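Local atomic coordinates of UPF0130 protein PH1069 (Pyrococcus horikoshii, PDB entry 2IT2), a protein that probably methylates the N-4 position of a wyosine precursor in tRNA(Phe), using S-adenosyl-L-methionine as the methyl donor. Residues Asp32-Pro37 and Ser53-Ile58; Ile36-Lys41 and Arg190-Ile195; His79-Leu84 and Ile176-Met181; Val103-Leu108 and Glu146-Glu151. One frame throughout, in Å; residues are numbered along the deposited sequence.

Interaction 1 (Asp32-Pro37 and Ser53-Ile58); sequences DEDIIP and SCSGRI
The 3-10 turn that leads into helix 36-43 lies against the break in strand 48-63, with Asp-32 and Ile-35 meeting Cys-54 and Ser-55. Ser-55 N donates to Asp-32 OD2 at 3.3 Å with an N-H...O angle of 151°, a long bond that comes from above the carboxylate plane, 41° out of it. The same oxygen rests 3.2 Å from Cys-54 CA. Water 2 ties the two backbones together, accepting from Asp-32 N and donating to Ser-53 O, and it reaches Asp-32 OD2 weakly as well; water 1 bonds to Gly-56 O and, weakly, to that carboxylate oxygen. Beside this polar patch Ile-35, at the N-cap position, supplies the apolar part. Its CG2 presses on Ser-55 CB at 3.5 Å, tighter than usual for two carbons. CG1 stands between the backbone N and the carbonyl carbon (chi1 60°); beyond it the extended chain ends with Ile-35 CD1 3.7 Å from Cys-54 C. Asp-34 brings its CB to 3.8 Å from Ser-55 OG, while its carboxylate makes a salt bridge with Lys-185, which also binds Ser-55 O. Lys-185 belongs to helix 167-194, where Leu-188 packs on Ile-35; on the strand, Cys-54 pairs through its backbone with Ile-107 of strand 98-112.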
# COMPACT_ATOMS: atom_id res chain seq x y z
N ASP B 32 16.07 13.50 -1.06
CA ASP B 32 16.87 12.38 -0.58
C ASP B 32 17.93 12.12 -1.65
O ASP B 32 17.61 11.68 -2.75
CB ASP B 32 15.99 11.14 -0.38
CG ASP B 32 14.88 11.36 0.64
OD1 ASP B 32 15.19 11.87 1.74
OD2 ASP B 32 13.71 11.02 0.35
N GLU B 33 19.19 12.40 -1.32
CA GLU B 33 20.28 12.24 -2.28
C GLU B 33 20.36 10.89 -2.97
O GLU B 33 20.81 10.80 -4.12
CB GLU B 33 21.62 12.52 -1.60
CG GLU B 33 21.89 11.64 -0.40
CD GLU B 33 21.56 12.33 0.90
OE1 GLU B 33 20.44 12.85 1.01
OE2 GLU B 33 22.42 12.35 1.80
N ASP B 34 19.95 9.84 -2.28
CA ASP B 34 19.97 8.49 -2.82
C ASP B 34 19.30 8.37 -4.19
O ASP B 34 19.81 7.66 -5.07
CB ASP B 34 19.27 7.53 -1.85
CG ASP B 34 19.47 6.06 -2.21
OD1 ASP B 34 19.12 5.65 -3.34
OD2 ASP B 34 20.00 5.32 -1.36
N ILE B 35 18.17 9.05 -4.37
CA ILE B 35 17.43 8.97 -5.62
C ILE B 35 17.55 10.17 -6.54
O ILE B 35 16.81 10.27 -7.52
CB ILE B 35 15.94 8.72 -5.37
CG1 ILE B 35 15.35 9.85 -4.52
CG2 ILE B 35 15.76 7.36 -4.71
CD1 ILE B 35 13.86 9.72 -4.26
N ILE B 36 18.46 11.09 -6.25
CA ILE B 36 18.61 12.24 -7.12
C ILE B 36 18.92 11.79 -8.55
O ILE B 36 18.34 12.30 -9.50
CB ILE B 36 19.69 13.19 -6.58
CG1 ILE B 36 19.16 13.86 -5.31
CG2 ILE B 36 20.06 14.25 -7.61
CD1 ILE B 36 20.13 14.82 -4.67
N PRO B 37 19.84 10.83 -8.73
CA PRO B 37 20.15 10.38 -10.10
C PRO B 37 18.92 9.84 -10.83
O PRO B 37 18.72 10.12 -12.01
CB PRO B 37 21.20 9.31 -9.88
CG PRO B 37 21.92 9.80 -8.65
CD PRO B 37 20.79 10.23 -7.76
N SER B 53 8.78 12.97 -4.08
CA SER B 53 9.15 11.55 -3.92
C SER B 53 10.11 11.31 -2.72
O SER B 53 10.59 12.27 -2.12
CB SER B 53 9.81 11.03 -5.20
OG SER B 53 8.97 11.25 -6.33
N CYS B 54 10.37 10.04 -2.39
CA CYS B 54 11.26 9.68 -1.27
C CYS B 54 11.92 8.30 -1.50
O CYS B 54 11.36 7.46 -2.20
CB CYS B 54 10.48 9.70 0.04
SG CYS B 54 8.99 8.68 0.07
N SER B 55 13.09 8.07 -0.89
CA SER B 55 13.85 6.81 -1.09
C SER B 55 13.75 5.70 -0.05
O SER B 55 14.59 4.79 -0.04
CB SER B 55 15.34 7.13 -1.29
OG SER B 55 15.91 7.66 -0.10
N GLY B 56 12.74 5.74 0.81
CA GLY B 56 12.57 4.71 1.82
C GLY B 56 12.92 5.24 3.19
O GLY B 56 13.77 6.11 3.33
N ARG B 57 12.28 4.72 4.24
CA ARG B 57 12.60 5.22 5.56
C ARG B 57 12.41 4.26 6.71
O ARG B 57 11.53 3.40 6.69
CB ARG B 57 11.76 6.47 5.84
CG ARG B 57 10.29 6.20 6.07
CD ARG B 57 9.60 7.44 6.64
NE ARG B 57 8.22 7.19 7.07
CZ ARG B 57 7.23 6.84 6.25
NH1 ARG B 57 7.45 6.70 4.95
NH2 ARG B 57 6.02 6.63 6.75
N ILE B 58 13.27 4.41 7.71
CA ILE B 58 13.19 3.63 8.94
C ILE B 58 12.88 4.70 9.96
O ILE B 58 13.47 5.79 9.94
CB ILE B 58 14.52 2.93 9.30
CG1 ILE B 58 14.86 1.88 8.23
CG2 ILE B 58 14.42 2.26 10.69
CD1 ILE B 58 16.25 1.31 8.32
O HOH W 1 12.94 9.11 3.12
O HOH W 2 13.15 13.20 -1.34

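Interaction 2 (Ile36-Lys41 and Arg190-Ile195); sequences IPLLKK and RLESKI
Two backbone N-H groups share the carbonyl oxygen of Leu-191, whose side chain meets Leu-38: Ile-195 N lies 3.0 Å from Leu-191 O, and Lys-194 N makes a weak second bond to it. Both bonds lie within the 190-195 segment at the C-terminal part of helix 167-194, whose short axis runs at 28° to that of helix 36-43, the two coming within 9.5 Å. Leu-38 supplies the apolar contact between them. Its CG stands anti to the backbone N (chi1 172°). Beyond it, Leu-38 CD1 lies 3.7 Å from Glu-192 CA, and the same methyl is 4.2 Å from Leu-191 CG. Glu-192 answers from the other helix with an extended chain, and its carboxylate arrives over the first turn of helix 36-43. There Glu-192 OE1 is 3.4 Å from Pro-37 CB and 3.2 Å from Leu-38 N, but at too poor an angle for a hydrogen bond. A negative group beside this N-terminal turn may still be favoured by the helix dipole. Farther along, the Lys-41 side chain, bent at chi2 and chi4, crosses that of Ile-195 at a slant, and its NZ bonds weakly to Asn-196. Beneath the pair of helices, Leu-108 of strand 98-112 touches both Leu-38 and Leu-191, while Leu-124 of helix 115-127 touches Ile-195.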
# COMPACT_ATOMS: atom_id res chain seq x y z
N ILE B 36 18.46 11.09 -6.25
CA ILE B 36 18.61 12.24 -7.12
C ILE B 36 18.92 11.79 -8.55
O ILE B 36 18.34 12.30 -9.50
CB ILE B 36 19.69 13.19 -6.58
CG1 ILE B 36 19.16 13.86 -5.31
CG2 ILE B 36 20.06 14.25 -7.61
CD1 ILE B 36 20.13 14.82 -4.67
N PRO B 37 19.84 10.83 -8.73
CA PRO B 37 20.15 10.38 -10.10
C PRO B 37 18.92 9.84 -10.83
O PRO B 37 18.72 10.12 -12.01
CB PRO B 37 21.20 9.31 -9.88
CG PRO B 37 21.92 9.80 -8.65
CD PRO B 37 20.79 10.23 -7.76
N LEU B 38 18.10 9.07 -10.11
CA LEU B 38 16.88 8.49 -10.68
C LEU B 38 15.89 9.57 -11.07
O LEU B 38 15.29 9.50 -12.14
CB LEU B 38 16.23 7.53 -9.67
CG LEU B 38 14.86 6.95 -10.01
CD1 LEU B 38 14.90 6.16 -11.31
CD2 LEU B 38 14.41 6.07 -8.85
N LEU B 39 15.72 10.58 -10.22
CA LEU B 39 14.79 11.65 -10.54
C LEU B 39 15.26 12.42 -11.76
O LEU B 39 14.46 12.77 -12.63
CB LEU B 39 14.63 12.63 -9.37
CG LEU B 39 14.07 12.03 -8.08
CD1 LEU B 39 14.04 13.11 -7.02
CD2 LEU B 39 12.69 11.46 -8.30
N LYS B 40 16.56 12.69 -11.85
CA LYS B 40 17.04 13.41 -13.02
C LYS B 40 16.85 12.58 -14.27
O LYS B 40 16.53 13.12 -15.32
CB LYS B 40 18.51 13.78 -12.86
CG LYS B 40 18.74 14.77 -11.74
CD LYS B 40 20.21 15.09 -11.61
CE LYS B 40 20.48 16.10 -10.50
NZ LYS B 40 21.95 16.35 -10.36
N LYS B 41 17.03 11.26 -14.15
CA LYS B 41 16.86 10.38 -15.30
C LYS B 41 15.40 10.34 -15.78
O LYS B 41 15.14 10.38 -16.98
CB LYS B 41 17.31 8.95 -14.96
CG LYS B 41 17.69 8.11 -16.18
CD LYS B 41 18.92 8.69 -16.87
CE LYS B 41 19.36 7.86 -18.06
NZ LYS B 41 18.29 7.77 -19.09
N ARG B 190 18.06 -0.48 -9.86
CA ARG B 190 17.61 -1.30 -10.99
C ARG B 190 16.69 -0.49 -11.90
O ARG B 190 16.83 -0.49 -13.13
CB ARG B 190 16.89 -2.56 -10.50
CG ARG B 190 17.81 -3.67 -10.03
CD ARG B 190 17.02 -4.76 -9.33
NE ARG B 190 15.91 -5.28 -10.13
CZ ARG B 190 14.98 -6.10 -9.65
NH1 ARG B 190 15.02 -6.48 -8.38
NH2 ARG B 190 14.00 -6.55 -10.44
N LEU B 191 15.73 0.21 -11.30
CA LEU B 191 14.79 1.03 -12.05
C LEU B 191 15.51 2.12 -12.85
O LEU B 191 15.19 2.37 -14.02
CB LEU B 191 13.79 1.69 -11.08
CG LEU B 191 12.73 2.62 -11.70
CD1 LEU B 191 11.92 1.86 -12.75
CD2 LEU B 191 11.81 3.16 -10.60
N GLU B 192 16.49 2.77 -12.21
CA GLU B 192 17.26 3.83 -12.86
C GLU B 192 17.95 3.31 -14.10
O GLU B 192 17.99 3.98 -15.13
CB GLU B 192 18.32 4.41 -11.91
CG GLU B 192 19.06 5.62 -12.48
CD GLU B 192 20.11 6.16 -11.51
OE1 GLU B 192 19.78 6.30 -10.31
OE2 GLU B 192 21.24 6.45 -11.94
N SER B 193 18.49 2.10 -14.01
CA SER B 193 19.18 1.50 -15.15
C SER B 193 18.24 1.07 -16.28
O SER B 193 18.66 1.00 -17.44
CB SER B 193 19.99 0.29 -14.68
OG SER B 193 19.15 -0.82 -14.40
N LYS B 194 16.98 0.79 -15.97
CA LYS B 194 16.03 0.32 -16.98
C LYS B 194 15.09 1.34 -17.60
O LYS B 194 14.51 1.09 -18.66
CB LYS B 194 15.19 -0.84 -16.42
CG LYS B 194 16.01 -2.05 -16.00
CD LYS B 194 16.86 -2.56 -17.16
CE LYS B 194 17.67 -3.79 -16.77
NZ LYS B 194 18.59 -4.21 -17.86
N ILE B 195 14.92 2.50 -16.96
CA ILE B 195 14.01 3.51 -17.50
C ILE B 195 14.37 3.96 -18.92
O ILE B 195 13.53 4.50 -19.63
CB ILE B 195 13.92 4.75 -16.57
CG1 ILE B 195 15.31 5.24 -16.18
CG2 ILE B 195 13.10 4.42 -15.34
CD1 ILE B 195 16.14 5.73 -17.34

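Interaction 3 (His79-Leu84 and Ile176-Met181); sequences HREVSL and IANDQM
Asn-178 reaches out of the long C-terminal helix to Glu-81 and Val-82. Its CB lies 3.5 Å from Glu-81 OE1. CG, anti to the carbonyl carbon (chi1 -74°), comes 3.6 Å from Val-82 O, so that the amide stands against the backbone of the loop. Asn-178 OD1 accepts from Val-82 N at 2.8 Å, the donor somewhat tilted from the carbonyl plane, and also sits 3.2 Å from Glu-81 CB. Asn-178 ND2 gives a hydrogen to Val-82 O at 2.8 Å; this bond is nearly straight, 163° at the hydrogen, and Val-82 O lies close to the amide plane. One side-chain amide thus takes both the N-H and the C=O of a single residue, much as a neighbouring strand would, in the irregular link between strand 73-78 and helix 84-91. Ser-83, next along, caps that helix. The Glu-81 chain slants across Asn-178, its carboxylate plane 74° from the amide. Glu-81 CG meets CG of Met-181, a selenomethionine, at 3.9 Å. That residue, bent at chi2 and chi3, holds SE 4.1 Å from His-79 O, an oxygen that accepts a hydrogen bond from Lys-185 NZ. Ile-58 of strand 48-63 touches both Asn-178 and Met-181, and the guanidinium of Arg-80 pairs with Glu-33.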
# COMPACT_ATOMS: atom_id res chain seq x y z
N HIS B 79 16.73 7.66 6.26
CA HIS B 79 16.53 6.99 4.99
C HIS B 79 17.78 6.24 4.55
O HIS B 79 18.05 6.06 3.37
CB HIS B 79 16.16 8.05 3.94
CG HIS B 79 17.35 8.94 3.70
ND1 HIS B 79 18.45 8.55 3.02
CD2 HIS B 79 17.52 10.27 4.10
CE1 HIS B 79 19.27 9.62 3.00
NE2 HIS B 79 18.74 10.66 3.64
N ARG B 80 18.51 5.81 5.60
CA ARG B 80 19.65 4.91 5.42
C ARG B 80 19.51 3.68 6.30
O ARG B 80 18.73 3.63 7.24
CB ARG B 80 20.92 5.68 5.79
CG ARG B 80 21.42 6.57 4.64
CD ARG B 80 22.81 7.14 4.93
NE ARG B 80 23.20 8.09 3.88
CZ ARG B 80 22.95 9.39 4.11
NH1 ARG B 80 22.38 9.78 5.24
NH2 ARG B 80 23.29 10.30 3.18
N GLU B 81 20.38 2.68 6.17
CA GLU B 81 20.42 1.60 7.15
C GLU B 81 20.89 2.21 8.47
O GLU B 81 21.64 3.19 8.48
CB GLU B 81 21.38 0.51 6.70
CG GLU B 81 21.03 -0.07 5.36
CD GLU B 81 22.03 -1.10 4.90
OE1 GLU B 81 22.06 -2.20 5.49
OE2 GLU B 81 22.78 -0.80 3.96
N VAL B 82 20.46 1.62 9.58
CA VAL B 82 20.81 2.15 10.89
C VAL B 82 21.59 1.19 11.79
O VAL B 82 21.72 0.00 11.51
CB VAL B 82 19.53 2.58 11.65
CG1 VAL B 82 18.77 3.64 10.85
CG2 VAL B 82 18.64 1.37 11.91
N SER B 83 22.12 1.75 12.86
CA SER B 83 22.87 0.96 13.83
C SER B 83 22.02 0.90 15.08
O SER B 83 21.11 1.74 15.26
CB SER B 83 24.20 1.62 14.16
OG SER B 83 24.03 2.95 14.64
N LEU B 84 22.29 -0.09 15.95
CA LEU B 84 21.51 -0.26 17.18
C LEU B 84 21.65 1.01 18.03
O LEU B 84 20.70 1.39 18.66
CB LEU B 84 22.01 -1.44 18.00
CG LEU B 84 21.19 -2.20 19.04
CD1 LEU B 84 19.69 -2.20 18.68
CD2 LEU B 84 21.82 -3.61 19.15
N ILE B 176 16.54 -7.04 10.20
CA ILE B 176 15.54 -7.17 9.14
C ILE B 176 15.30 -5.81 8.50
O ILE B 176 15.19 -5.70 7.28
CB ILE B 176 14.22 -7.74 9.71
CG1 ILE B 176 14.47 -9.16 10.24
CG2 ILE B 176 13.13 -7.74 8.63
CD1 ILE B 176 14.80 -10.17 9.16
N ALA B 177 15.20 -4.77 9.32
CA ALA B 177 14.96 -3.43 8.80
C ALA B 177 16.04 -3.03 7.82
O ALA B 177 15.74 -2.48 6.76
CB ALA B 177 14.91 -2.42 9.93
N ASN B 178 17.29 -3.31 8.16
CA ASN B 178 18.40 -2.97 7.29
C ASN B 178 18.38 -3.82 6.02
O ASN B 178 18.83 -3.36 4.98
CB ASN B 178 19.75 -3.12 8.02
CG ASN B 178 20.00 -1.99 9.01
OD1 ASN B 178 19.47 -0.89 8.87
ND2 ASN B 178 20.84 -2.25 10.01
N ASP B 179 17.88 -5.06 6.12
CA ASP B 179 17.78 -5.92 4.94
C ASP B 179 16.75 -5.33 3.99
O ASP B 179 16.96 -5.31 2.78
CB ASP B 179 17.34 -7.33 5.32
CG ASP B 179 18.41 -8.08 6.07
OD1 ASP B 179 19.60 -7.74 5.90
OD2 ASP B 179 18.05 -9.01 6.81
N GLN B 180 15.64 -4.86 4.54
CA GLN B 180 14.59 -4.27 3.72
C GLN B 180 15.10 -2.99 3.06
O GLN B 180 14.89 -2.77 1.87
CB GLN B 180 13.34 -4.00 4.56
CG GLN B 180 12.66 -5.27 5.08
CD GLN B 180 11.47 -4.99 5.97
OE1 GLN B 180 11.53 -4.12 6.84
NE2 GLN B 180 10.38 -5.73 5.77
N MSE B 181 15.80 -2.16 3.82
CA MSE B 181 16.33 -0.93 3.25
C MSE B 181 17.30 -1.23 2.12
O MSE B 181 17.31 -0.54 1.10
CB MSE B 181 17.04 -0.12 4.34
CG MSE B 181 17.66 1.18 3.84
SE MSE B 181 16.29 2.38 3.24
CE MSE B 181 15.05 1.96 4.67
O HOH W 3 21.79 -5.34 5.43

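Interaction 4 (Val103-Leu108 and Glu146-Glu151); sequences VRSPIL and EIRSTE
Ile-107 and Arg-148 lie side by side and point the same way from one face of an antiparallel sheet, where strand 98-112 runs beside strand 143-148. Arg-148 CD approaches Ile-107 CG1 at 3.9 Å; beyond the bend at chi3 the guanidinium makes a cation-pi contact with Tyr-132 of the second subunit. The Ile-107 side chain crosses that of Glu-146 at a slant, with Ile-107 CG2 3.8 Å from Glu-146 OE2, which bonds to His-109. From the opposite face project Leu-108 and Ile-147, a hydrogen-bonded pair with their CB atoms 4.1 Å apart. Leu-108 N donates to Ile-147 O at 3.1 Å and Ile-147 N returns a bond to Leu-108 O at 2.9 Å, both in the carbonyl planes. Toward Ser-105 the regular pairing gives way to a side chain. Anti to its backbone N (chi1 159°), Ser-105 OG receives Ser-149 N at 2.8 Å across the contact and donates back to Pro-106 O of its own segment. Ser-149 O, buried here, has no modelled partner. At the far end water 4 links the two backbones, accepting from Ser-105 N and donating to Glu-151 O, each 2.6 Å away.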
# COMPACT_ATOMS: atom_id res chain seq x y z
N VAL B 103 9.21 0.61 9.04
CA VAL B 103 10.01 0.56 7.82
C VAL B 103 9.01 0.79 6.68
O VAL B 103 7.98 0.11 6.61
CB VAL B 103 10.71 -0.79 7.60
CG1 VAL B 103 11.43 -0.78 6.26
CG2 VAL B 103 11.71 -1.03 8.70
N ARG B 104 9.29 1.77 5.82
CA ARG B 104 8.42 2.10 4.70
C ARG B 104 9.17 2.17 3.38
O ARG B 104 10.30 2.65 3.32
CB ARG B 104 7.71 3.43 4.94
CG ARG B 104 6.73 3.40 6.10
CD ARG B 104 5.54 2.52 5.79
NE ARG B 104 4.54 2.54 6.85
CZ ARG B 104 4.56 1.75 7.92
NH1 ARG B 104 5.54 0.87 8.07
NH2 ARG B 104 3.61 1.84 8.84
N SER B 105 8.51 1.70 2.33
CA SER B 105 9.07 1.67 0.98
C SER B 105 9.22 3.05 0.35
O SER B 105 8.55 4.00 0.75
CB SER B 105 8.16 0.83 0.07
OG SER B 105 8.36 1.16 -1.31
N PRO B 106 10.15 3.17 -0.62
CA PRO B 106 10.32 4.47 -1.27
C PRO B 106 9.00 4.68 -2.04
O PRO B 106 8.30 3.71 -2.37
CB PRO B 106 11.49 4.24 -2.23
CG PRO B 106 12.27 3.15 -1.61
CD PRO B 106 11.20 2.23 -1.03
N ILE B 107 8.68 5.94 -2.31
CA ILE B 107 7.48 6.28 -3.06
C ILE B 107 7.85 7.34 -4.09
O ILE B 107 8.39 8.40 -3.74
CB ILE B 107 6.36 6.86 -2.18
CG1 ILE B 107 5.95 5.85 -1.10
CG2 ILE B 107 5.17 7.25 -3.05
CD1 ILE B 107 4.87 6.36 -0.17
N LEU B 108 7.59 7.06 -5.36
CA LEU B 108 7.89 8.02 -6.41
C LEU B 108 6.57 8.39 -7.10
O LEU B 108 5.72 7.53 -7.34
CB LEU B 108 8.87 7.41 -7.44
CG LEU B 108 10.13 6.67 -6.96
CD1 LEU B 108 10.84 6.04 -8.14
CD2 LEU B 108 11.06 7.62 -6.21
N GLU B 146 2.16 6.16 -9.44
CA GLU B 146 2.84 6.00 -8.14
C GLU B 146 3.62 4.70 -8.21
O GLU B 146 3.09 3.68 -8.66
CB GLU B 146 1.83 5.91 -6.99
CG GLU B 146 2.44 5.75 -5.61
CD GLU B 146 1.40 5.87 -4.52
OE1 GLU B 146 0.55 4.96 -4.40
OE2 GLU B 146 1.41 6.89 -3.79
N ILE B 147 4.89 4.76 -7.80
CA ILE B 147 5.79 3.60 -7.79
C ILE B 147 6.09 3.30 -6.33
O ILE B 147 6.54 4.18 -5.58
CB ILE B 147 7.09 3.93 -8.56
CG1 ILE B 147 6.75 4.22 -10.02
CG2 ILE B 147 8.10 2.78 -8.43
CD1 ILE B 147 7.94 4.66 -10.85
N ARG B 148 5.84 2.07 -5.91
CA ARG B 148 6.03 1.69 -4.51
C ARG B 148 6.25 0.18 -4.40
O ARG B 148 5.75 -0.58 -5.22
CB ARG B 148 4.78 2.11 -3.72
CG ARG B 148 4.87 1.98 -2.22
CD ARG B 148 3.69 2.68 -1.56
NE ARG B 148 2.42 2.01 -1.85
CZ ARG B 148 1.98 0.91 -1.24
NH1 ARG B 148 2.70 0.33 -0.29
NH2 ARG B 148 0.82 0.39 -1.60
N SER B 149 7.00 -0.23 -3.37
CA SER B 149 7.30 -1.64 -3.13
C SER B 149 6.42 -2.17 -2.00
O SER B 149 5.80 -1.40 -1.27
CB SER B 149 8.79 -1.80 -2.76
OG SER B 149 9.22 -3.15 -2.91
N THR B 150 6.39 -3.50 -1.85
CA THR B 150 5.57 -4.16 -0.84
C THR B 150 6.18 -4.32 0.54
O THR B 150 5.45 -4.50 1.52
CB THR B 150 5.15 -5.55 -1.30
OG1 THR B 150 6.31 -6.39 -1.38
CG2 THR B 150 4.48 -5.48 -2.67
N GLU B 151 7.51 -4.30 0.63
CA GLU B 151 8.20 -4.48 1.90
C GLU B 151 7.90 -3.41 2.94
O GLU B 151 7.83 -2.22 2.62
CB GLU B 151 9.72 -4.53 1.68
CG GLU B 151 10.21 -5.81 1.02
CD GLU B 151 9.38 -6.20 -0.20
OE1 GLU B 151 9.30 -5.39 -1.15
OE2 GLU B 151 8.81 -7.31 -0.20
O HOH W 4 6.57 0.07 2.78

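In the fold
From the N terminus, interaction 1 is the first to close, a short loop that sets the entry of helix 36-43 on strand 48-63. Interaction 2 starts from that same helix but waits for the end of helix 167-194, and so spans most of the chain. Interaction 3 is nested inside it, joining the loop after strand 73-78 to an earlier turn of the same long helix, and interaction 4, within the sheet, is nested inside both. Strands 48-63 and 98-112 are neighbours, which links interactions 1 and 4; Leu-108 joins 4 to 2, and Val-103 joins it to 3. Interactions 3 and 4 also touch the second subunit.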